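Local coordinates for protein 3-oxosteroid 1-dehydrogenase (Sterolibacterium denitrificans, PDB 7P18) that probably catalyses the FAD-dependent dehydrogenation of 3-oxosteroids to 3-oxo-Delta(1)-steroids, and binds flavin and the product androsta-1,4-diene-3,17-dione, at residues 74-79 against 120-125; 65-70 against 86-91; 424-429 against 486-491. One frame throughout, in Å; residues are numbered along the deposited sequence.

Contact 1. Residues 74-79 against 120-125; sequences LKAATQ and QHLPGA
L74 O is gripped twice inside the helix whose A76 and A77 touch L122 and P123. T78 N reaches it as the ordinary helical donor. T78 OG1 bonds to the same L74 O at 2.7 Å, from the opposite face of the carbonyl plane and tilted 34° from it. The bond fixes the rotation of the threonine near the helix end. The contact itself is apolar. L122 holds CG anti to its own carbonyl carbon (chi1 -72°), and this sends CD1 onto the helix backbone. The CD1 methyl of L122 lies 3.9 Å from A77 CA and 4.0 Å from A77 CB. Next along the loop, P123 meets the methyl of A76 with CD and CG, P123 CD lying 4.1 Å from A76 CB. L122 to A125 form a type II beta turn with G124 at positive phi, and A125 touches Y73 of the helix. This loop joins strands 109-111 and 131-138 and also carries Y115 of the steroid pocket, though the contact lies at the surface away from that site. Helix 67-78 thus sits between this loop and helix 84-104, against which L74, K75 and T78 pack.

Contact 2. Residues 65-70 against 86-91; sequences DSFDEA and RLLAYL
F67 and A70 pack against L88 and L91, from a helix start prepared by the two residues before them. D65 OD1 takes a weak bond from S66 N. The same carboxylate also has partners outside the segment: OD1 forms a salt bridge with R130, and OD2 accepts from N57 N. S66 is the N-cap of helix 67-78. S66 OG accepts from E69 N at 3.2 Å, with an N-H...O angle of 159°. S66 OG also donates to E69 OE1 at 2.5 Å, on the anti lone pair of that oxygen. The serine hydroxyl therefore has a donor and an acceptor on one residue, which holds the first turn in shape.

F67 comes next. Its CG is anti to the backbone N (chi1 -178°), which carries the ring out to the other helix. L88 CD2 meets the ring at its edge, near the ring plane, 3.6 Å from F67 CZ. L91 CB approaches obliquely and lies 3.6 Å from F67 CE2. The phenylalanine and L88 side chains cross at about a right angle.

The two segments belong to successive helices, 67-78 and 84-104, which form a roughly antiparallel helical hairpin with a short connection. The start of the first lies beside an early part of the second. L88 and L91 are three residues apart and present their side chains to it together, and both also touch L71.

The CB of E69 points away from the second helix, and E69 OE2 forms a salt bridge with K126. A70 points back in. A70 CB lies 3.6 Å from L91 CD2, while L91 CD1 rests 3.7 Å from A70 C. P56 touches both A70 and L91.

Contact 3. Residues 424-429 against 486-491; sequences EGLAKQ and YYAMRV
L426 reaches from its helix onto Y486, Y487 and A488 of the strand. Its CB points toward the strand, and CG continues anti to the backbone N (chi1 -170°). L426 CG comes first to A488, 4.1 Å from A488 CB. There the side chain forks. L426 CD1 lies 3.9 Å from A488 CB and is equally near the backbone at A488 N and Y486 O. L426 CD2 lies 3.6 Å from Y487 O, the carbonyl of the peptide whose N-H end is near CD1. L426 CD2 also touches Y486 CB at 3.8 Å.

The strand is part of a large antiparallel sheet, separate from the parallel sheet of the Rossmann-type fold. Helix 423-430 follows strand 418-420 and folds back beside strand 486-502, which is hydrogen-bonded to 418-420. The helix and strand segments run nearly parallel, 21° apart, and their axes come within 8.7 Å at closest approach.

With an alanine here, the methyls resting on A488 CB and Y486 CB would be gone, and a gap would probably open between helix and strand. The side chain of Y486 starts toward the helix, but its ring leads off. Y487 alternates to the other side of the strand, where its OH bonds to D408.

Overall arrangement
From the N terminus, contact 2 opens at 65-70 and contact 1 at 74-79, both on helix 67-78. Contact 2 closes first, at 86-91, over the rest of helix 67-78 and the short connection to helix 84-104. Contact 1 closes later, at 120-125, in the loop before strand 131-138. The two therefore cross rather than nest. They also touch: L74 and T78 meet L91 and L87, so helix 67-78 packs against both the loop and helix 84-104. Contact 3 follows in series, closing the excursion from helix 423-430 to strand 486-502. Its centre is about 45 Å from that of contact 2, on the opposite side of the chain's centre.

Contact 1. Residues 74-79 against 120-125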
loop_
_atom_site.group_PDB
_atom_site.type_symbol
_atom_site.label_atom_id
_atom_site.label_comp_id
_atom_site.label_asym_id
_atom_site.label_seq_id
_atom_site.Cartn_x
_atom_site.Cartn_y
_atom_site.Cartn_z
ATOM N N LEU A 74 8.659 15.958 7.137
ATOM C CA LEU A 74 7.201 15.997 6.833
ATOM C C LEU A 74 6.768 17.397 6.378
ATOM O O LEU A 74 5.928 17.496 5.478
ATOM C CB LEU A 74 6.385 15.483 8.015
ATOM C CG LEU A 74 6.461 13.973 8.230
ATOM C CD1 LEU A 74 5.510 13.585 9.326
ATOM C CD2 LEU A 74 6.139 13.251 6.911
ATOM N N LYS A 75 7.304 18.478 6.953
ATOM C CA LYS A 75 6.928 19.839 6.507
ATOM C C LYS A 75 7.431 20.026 5.076
ATOM O O LYS A 75 6.703 20.547 4.246
ATOM C CB LYS A 75 7.475 20.914 7.465
ATOM C CG LYS A 75 6.712 20.994 8.775
ATOM C CD LYS A 75 7.349 21.990 9.731
ATOM C CE LYS A 75 7.221 23.421 9.241
ATOM N NZ LYS A 75 5.803 23.851 9.281
ATOM N N ALA A 76 8.627 19.579 4.771
ATOM C CA ALA A 76 9.190 19.670 3.412
ATOM C C ALA A 76 8.325 18.842 2.459
ATOM O O ALA A 76 8.043 19.325 1.356
ATOM C CB ALA A 76 10.625 19.222 3.402
ATOM N N ALA A 77 7.877 17.658 2.867
ATOM C CA ALA A 77 7.189 16.731 1.942
ATOM C C ALA A 77 5.747 17.188 1.731
ATOM O O ALA A 77 5.230 16.998 0.607
ATOM C CB ALA A 77 7.254 15.329 2.451
ATOM N N THR A 78 5.105 17.795 2.731
ATOM C CA THR A 78 3.643 18.080 2.688
ATOM C C THR A 78 3.318 19.495 2.212
ATOM O O THR A 78 2.104 19.748 1.957
ATOM C CB THR A 78 2.954 17.791 4.031
ATOM O OG1 THR A 78 3.498 18.599 5.090
ATOM C CG2 THR A 78 3.028 16.331 4.403
ATOM N N GLN A 79 4.299 20.379 2.190
ATOM C CA GLN A 79 4.247 21.698 1.494
ATOM C C GLN A 79 3.019 22.499 1.964
ATOM O O GLN A 79 2.359 23.110 1.122
ATOM C CB GLN A 79 4.266 21.452 -0.020
ATOM C CG GLN A 79 5.590 20.843 -0.482
ATOM C CD GLN A 79 5.994 21.347 -1.839
ATOM O OE1 GLN A 79 6.852 22.259 -1.962
ATOM N NE2 GLN A 79 5.276 20.796 -2.830
ATOM N N GLN A 120 15.335 11.292 -0.520
ATOM C CA GLN A 120 16.670 11.454 0.090
ATOM C C GLN A 120 17.137 12.909 -0.104
ATOM O O GLN A 120 18.008 13.354 0.665
ATOM C CB GLN A 120 17.659 10.469 -0.527
ATOM C CG GLN A 120 17.412 9.036 -0.079
ATOM C CD GLN A 120 17.619 8.824 1.396
ATOM O OE1 GLN A 120 18.655 9.173 1.929
ATOM N NE2 GLN A 120 16.599 8.288 2.077
ATOM N N HIS A 121 16.594 13.626 -1.082
ATOM C CA HIS A 121 16.963 15.042 -1.346
ATOM C C HIS A 121 16.307 16.000 -0.338
ATOM O O HIS A 121 16.658 17.171 -0.376
ATOM C CB HIS A 121 16.583 15.417 -2.755
ATOM C CG HIS A 121 15.124 15.234 -3.028
ATOM N ND1 HIS A 121 14.591 13.993 -3.432
ATOM C CD2 HIS A 121 14.070 16.074 -2.906
ATOM C CE1 HIS A 121 13.285 14.130 -3.604
ATOM N NE2 HIS A 121 12.936 15.374 -3.262
ATOM N N LEU A 122 15.318 15.581 0.446
ATOM C CA LEU A 122 14.631 16.499 1.395
ATOM C C LEU A 122 15.393 16.556 2.708
ATOM O O LEU A 122 15.979 15.566 3.149
ATOM C CB LEU A 122 13.185 16.052 1.606
ATOM C CG LEU A 122 12.254 16.288 0.416
ATOM C CD1 LEU A 122 10.828 15.952 0.815
ATOM C CD2 LEU A 122 12.349 17.724 -0.141
ATOM N N PRO A 123 15.365 17.692 3.422
ATOM C CA PRO A 123 16.027 17.762 4.719
ATOM C C PRO A 123 15.326 16.837 5.702
ATOM O O PRO A 123 14.114 16.677 5.585
ATOM C CB PRO A 123 15.890 19.229 5.131
ATOM C CG PRO A 123 14.632 19.664 4.412
ATOM C CD PRO A 123 14.658 18.930 3.081
ATOM N N GLY A 124 16.093 16.213 6.608
ATOM C CA GLY A 124 15.516 15.361 7.656
ATOM C C GLY A 124 15.242 13.919 7.225
ATOM O O GLY A 124 14.671 13.158 8.037
ATOM N N ALA A 125 15.637 13.551 6.024
ATOM C CA ALA A 125 15.537 12.186 5.464
ATOM C C ALA A 125 16.490 11.268 6.216
ATOM O O ALA A 125 17.520 11.747 6.660
ATOM C CB ALA A 125 15.875 12.177 4.012
#

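Contact 2. Residues 65-70 against 86-91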
loop_
_atom_site.group_PDB
_atom_site.type_symbol
_atom_site.label_atom_id
_atom_site.label_comp_id
_atom_site.label_asym_id
_atom_site.label_seq_id
_atom_site.Cartn_x
_atom_site.Cartn_y
_atom_site.Cartn_z
ATOM N N ASP A 65 17.839 9.320 15.230
ATOM C CA ASP A 65 16.701 10.059 14.641
ATOM C C ASP A 65 16.141 10.980 15.724
ATOM O O ASP A 65 16.601 10.927 16.900
ATOM C CB ASP A 65 15.649 9.067 14.137
ATOM C CG ASP A 65 14.705 9.638 13.089
ATOM O OD1 ASP A 65 14.884 10.808 12.702
ATOM O OD2 ASP A 65 13.760 8.903 12.708
ATOM N N SER A 66 15.208 11.831 15.355
ATOM C CA SER A 66 14.617 12.795 16.299
ATOM C C SER A 66 13.302 13.298 15.757
ATOM O O SER A 66 13.126 13.341 14.525
ATOM C CB SER A 66 15.547 13.968 16.567
ATOM O OG SER A 66 15.822 14.732 15.421
ATOM N N PHE A 67 12.463 13.708 16.686
ATOM C CA PHE A 67 11.179 14.375 16.419
ATOM C C PHE A 67 11.421 15.556 15.470
ATOM O O PHE A 67 10.685 15.714 14.461
ATOM C CB PHE A 67 10.563 14.808 17.746
ATOM C CG PHE A 67 9.216 15.465 17.606
ATOM C CD1 PHE A 67 9.113 16.821 17.357
ATOM C CD2 PHE A 67 8.061 14.719 17.737
ATOM C CE1 PHE A 67 7.868 17.438 17.265
ATOM C CE2 PHE A 67 6.818 15.317 17.617
ATOM C CZ PHE A 67 6.726 16.676 17.392
ATOM N N ASP A 68 12.391 16.406 15.768
ATOM C CA ASP A 68 12.568 17.649 14.961
ATOM C C ASP A 68 13.037 17.321 13.529
ATOM O O ASP A 68 12.585 17.996 12.583
ATOM C CB ASP A 68 13.538 18.620 15.621
ATOM C CG ASP A 68 13.450 20.008 15.029
ATOM O OD1 ASP A 68 12.338 20.577 15.022
ATOM O OD2 ASP A 68 14.461 20.446 14.485
ATOM N N GLU A 69 13.916 16.340 13.340
ATOM C CA GLU A 69 14.331 15.936 11.966
ATOM C C GLU A 69 13.105 15.407 11.182
ATOM O O GLU A 69 12.959 15.772 9.982
ATOM C CB GLU A 69 15.442 14.880 12.008
ATOM C CG GLU A 69 16.807 15.438 12.362
ATOM C CD GLU A 69 17.743 14.323 12.740
ATOM O OE1 GLU A 69 17.501 13.700 13.806
ATOM O OE2 GLU A 69 18.646 14.026 11.931
ATOM N N ALA A 70 12.280 14.566 11.811
ATOM C CA ALA A 70 11.083 13.960 11.206
ATOM C C ALA A 70 10.080 15.062 10.855
ATOM O O ALA A 70 9.423 14.973 9.787
ATOM C CB ALA A 70 10.509 12.901 12.104
ATOM N N ARG A 86 -1.427 18.159 12.998
ATOM C CA ARG A 86 -1.595 16.748 12.574
ATOM C C ARG A 86 -0.223 16.104 12.348
ATOM O O ARG A 86 -0.088 14.932 12.637
ATOM C CB ARG A 86 -2.398 16.669 11.273
ATOM C CG ARG A 86 -3.852 17.084 11.412
ATOM C CD ARG A 86 -4.554 17.083 10.081
ATOM N NE ARG A 86 -4.645 15.713 9.571
ATOM C CZ ARG A 86 -4.876 15.392 8.283
ATOM N NH1 ARG A 86 -5.008 16.322 7.351
ATOM N NH2 ARG A 86 -4.919 14.112 7.944
ATOM N N LEU A 87 0.729 16.808 11.755
ATOM C CA LEU A 87 2.113 16.299 11.595
ATOM C C LEU A 87 2.739 16.060 12.976
ATOM O O LEU A 87 3.363 14.983 13.170
ATOM C CB LEU A 87 2.972 17.281 10.811
ATOM C CG LEU A 87 2.461 17.675 9.420
ATOM C CD1 LEU A 87 3.454 18.612 8.783
ATOM C CD2 LEU A 87 2.264 16.470 8.552
ATOM N N LEU A 88 2.589 17.018 13.901
ATOM C CA LEU A 88 3.135 16.849 15.278
ATOM C C LEU A 88 2.505 15.615 15.911
ATOM O O LEU A 88 3.214 14.819 16.523
ATOM C CB LEU A 88 2.849 18.094 16.125
ATOM C CG LEU A 88 3.461 19.393 15.595
ATOM C CD1 LEU A 88 2.934 20.593 16.381
ATOM C CD2 LEU A 88 4.975 19.341 15.635
ATOM N N ALA A 89 1.191 15.478 15.777
ATOM C CA ALA A 89 0.431 14.368 16.390
ATOM C C ALA A 89 0.905 13.023 15.816
ATOM O O ALA A 89 1.046 12.030 16.580
ATOM C CB ALA A 89 -1.036 14.607 16.184
ATOM N N TYR A 90 1.151 12.968 14.508
ATOM C CA TYR A 90 1.623 11.713 13.853
ATOM C C TYR A 90 2.970 11.304 14.468
ATOM O O TYR A 90 3.187 10.139 14.825
ATOM C CB TYR A 90 1.735 11.850 12.334
ATOM C CG TYR A 90 2.187 10.552 11.720
ATOM C CD1 TYR A 90 1.314 9.472 11.660
ATOM C CD2 TYR A 90 3.476 10.356 11.272
ATOM C CE1 TYR A 90 1.706 8.248 11.126
ATOM C CE2 TYR A 90 3.889 9.131 10.761
ATOM C CZ TYR A 90 2.991 8.075 10.686
ATOM O OH TYR A 90 3.338 6.867 10.165
ATOM N N LEU A 91 3.892 12.245 14.580
ATOM C CA LEU A 91 5.257 11.962 15.074
ATOM C C LEU A 91 5.226 11.622 16.562
ATOM O O LEU A 91 5.994 10.728 16.984
ATOM C CB LEU A 91 6.151 13.155 14.763
ATOM C CG LEU A 91 6.327 13.451 13.290
ATOM C CD1 LEU A 91 7.122 14.736 13.080
ATOM C CD2 LEU A 91 6.981 12.308 12.527
#

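Contact 3. Residues 424-429 against 486-491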
loop_
_atom_site.group_PDB
_atom_site.type_symbol
_atom_site.label_atom_id
_atom_site.label_comp_id
_atom_site.label_asym_id
_atom_site.label_seq_id
_atom_site.Cartn_x
_atom_site.Cartn_y
_atom_site.Cartn_z
ATOM N N GLU A 424 12.241 -2.942 -33.311
ATOM C CA GLU A 424 11.273 -2.407 -34.301
ATOM C C GLU A 424 10.007 -3.275 -34.317
ATOM O O GLU A 424 8.898 -2.709 -34.376
ATOM C CB GLU A 424 11.974 -2.385 -35.656
ATOM C CG GLU A 424 11.181 -1.746 -36.769
ATOM C CD GLU A 424 12.028 -1.577 -38.030
ATOM O OE1 GLU A 424 13.243 -1.295 -37.892
ATOM O OE2 GLU A 424 11.485 -1.733 -39.148
ATOM N N GLY A 425 10.168 -4.595 -34.286
ATOM C CA GLY A 425 9.046 -5.550 -34.289
ATOM C C GLY A 425 8.169 -5.343 -33.052
ATOM O O GLY A 425 6.954 -5.136 -33.182
ATOM N N LEU A 426 8.807 -5.293 -31.884
ATOM C CA LEU A 426 8.119 -5.039 -30.584
ATOM C C LEU A 426 7.340 -3.721 -30.628
ATOM O O LEU A 426 6.153 -3.745 -30.245
ATOM C CB LEU A 426 9.177 -5.032 -29.480
ATOM C CG LEU A 426 8.624 -5.019 -28.062
ATOM C CD1 LEU A 426 7.867 -6.290 -27.766
ATOM C CD2 LEU A 426 9.777 -4.828 -27.083
ATOM N N ALA A 427 7.968 -2.621 -31.069
ATOM C CA ALA A 427 7.388 -1.272 -31.108
ATOM C C ALA A 427 6.057 -1.344 -31.871
ATOM O O ALA A 427 5.068 -0.692 -31.443
ATOM C CB ALA A 427 8.323 -0.293 -31.758
ATOM N N LYS A 428 6.032 -2.089 -32.979
ATOM C CA LYS A 428 4.823 -2.098 -33.834
ATOM C C LYS A 428 3.692 -2.843 -33.103
ATOM O O LYS A 428 2.569 -2.357 -33.163
ATOM C CB LYS A 428 5.101 -2.657 -35.224
ATOM C CG LYS A 428 3.878 -2.493 -36.124
ATOM C CD LYS A 428 4.138 -2.790 -37.577
ATOM C CE LYS A 428 2.866 -2.949 -38.387
ATOM N NZ LYS A 428 3.243 -3.468 -39.720
ATOM N N GLN A 429 3.993 -3.896 -32.354
ATOM C CA GLN A 429 2.995 -4.705 -31.608
ATOM C C GLN A 429 2.292 -3.830 -30.557
ATOM O O GLN A 429 1.109 -4.086 -30.257
ATOM C CB GLN A 429 3.654 -5.906 -30.945
ATOM C CG GLN A 429 4.148 -7.012 -31.866
ATOM C CD GLN A 429 4.591 -8.188 -31.032
ATOM O OE1 GLN A 429 3.860 -8.668 -30.152
ATOM N NE2 GLN A 429 5.817 -8.635 -31.260
ATOM N N TYR A 486 13.229 -9.324 -27.137
ATOM C CA TYR A 486 12.813 -8.078 -26.449
ATOM C C TYR A 486 11.372 -8.243 -25.962
ATOM O O TYR A 486 10.528 -8.894 -26.641
ATOM C CB TYR A 486 12.967 -6.883 -27.368
ATOM C CG TYR A 486 14.397 -6.716 -27.800
ATOM C CD1 TYR A 486 15.349 -6.197 -26.942
ATOM C CD2 TYR A 486 14.815 -7.145 -29.056
ATOM C CE1 TYR A 486 16.669 -6.030 -27.354
ATOM C CE2 TYR A 486 16.121 -6.980 -29.478
ATOM C CZ TYR A 486 17.058 -6.439 -28.617
ATOM O OH TYR A 486 18.370 -6.315 -28.998
ATOM N N TYR A 487 11.102 -7.657 -24.791
ATOM C CA TYR A 487 9.804 -7.806 -24.095
ATOM C C TYR A 487 9.228 -6.426 -23.820
ATOM O O TYR A 487 9.985 -5.469 -23.572
ATOM C CB TYR A 487 9.944 -8.572 -22.784
ATOM C CG TYR A 487 10.275 -10.019 -22.966
ATOM C CD1 TYR A 487 11.584 -10.440 -23.181
ATOM C CD2 TYR A 487 9.280 -10.970 -22.945
ATOM C CE1 TYR A 487 11.869 -11.787 -23.338
ATOM C CE2 TYR A 487 9.554 -12.319 -23.090
ATOM C CZ TYR A 487 10.863 -12.721 -23.297
ATOM O OH TYR A 487 11.150 -14.039 -23.453
ATOM N N ALA A 488 7.902 -6.333 -23.887
ATOM C CA ALA A 488 7.159 -5.136 -23.450
ATOM C C ALA A 488 6.100 -5.592 -22.468
ATOM O O ALA A 488 5.528 -6.667 -22.638
ATOM C CB ALA A 488 6.540 -4.364 -24.586
ATOM N N MET A 489 5.834 -4.726 -21.496
ATOM C CA MET A 489 4.699 -4.885 -20.571
ATOM C C MET A 489 3.965 -3.534 -20.510
ATOM O O MET A 489 4.583 -2.463 -20.702
ATOM C CB MET A 489 5.165 -5.360 -19.198
ATOM C CG MET A 489 5.755 -6.764 -19.279
ATOM S SD MET A 489 6.438 -7.337 -17.708
ATOM C CE MET A 489 4.948 -7.751 -16.797
ATOM N N ARG A 490 2.653 -3.627 -20.433
ATOM C CA ARG A 490 1.750 -2.463 -20.396
ATOM C C ARG A 490 1.613 -2.006 -18.942
ATOM O O ARG A 490 1.039 -2.746 -18.133
ATOM C CB ARG A 490 0.388 -2.839 -20.985
ATOM C CG ARG A 490 -0.620 -1.694 -20.936
ATOM C CD ARG A 490 -2.041 -2.142 -21.295
ATOM N NE ARG A 490 -2.350 -3.459 -20.773
ATOM C CZ ARG A 490 -2.874 -4.474 -21.470
ATOM N NH1 ARG A 490 -3.370 -4.276 -22.683
ATOM N NH2 ARG A 490 -2.957 -5.666 -20.898
ATOM N N VAL A 491 2.092 -0.812 -18.665
ATOM C CA VAL A 491 2.032 -0.209 -17.311
ATOM C C VAL A 491 0.819 0.744 -17.248
ATOM O O VAL A 491 0.841 1.854 -17.830
ATOM C CB VAL A 491 3.372 0.463 -16.982
ATOM C CG1 VAL A 491 3.273 1.115 -15.659
ATOM C CG2 VAL A 491 4.507 -0.559 -16.927
#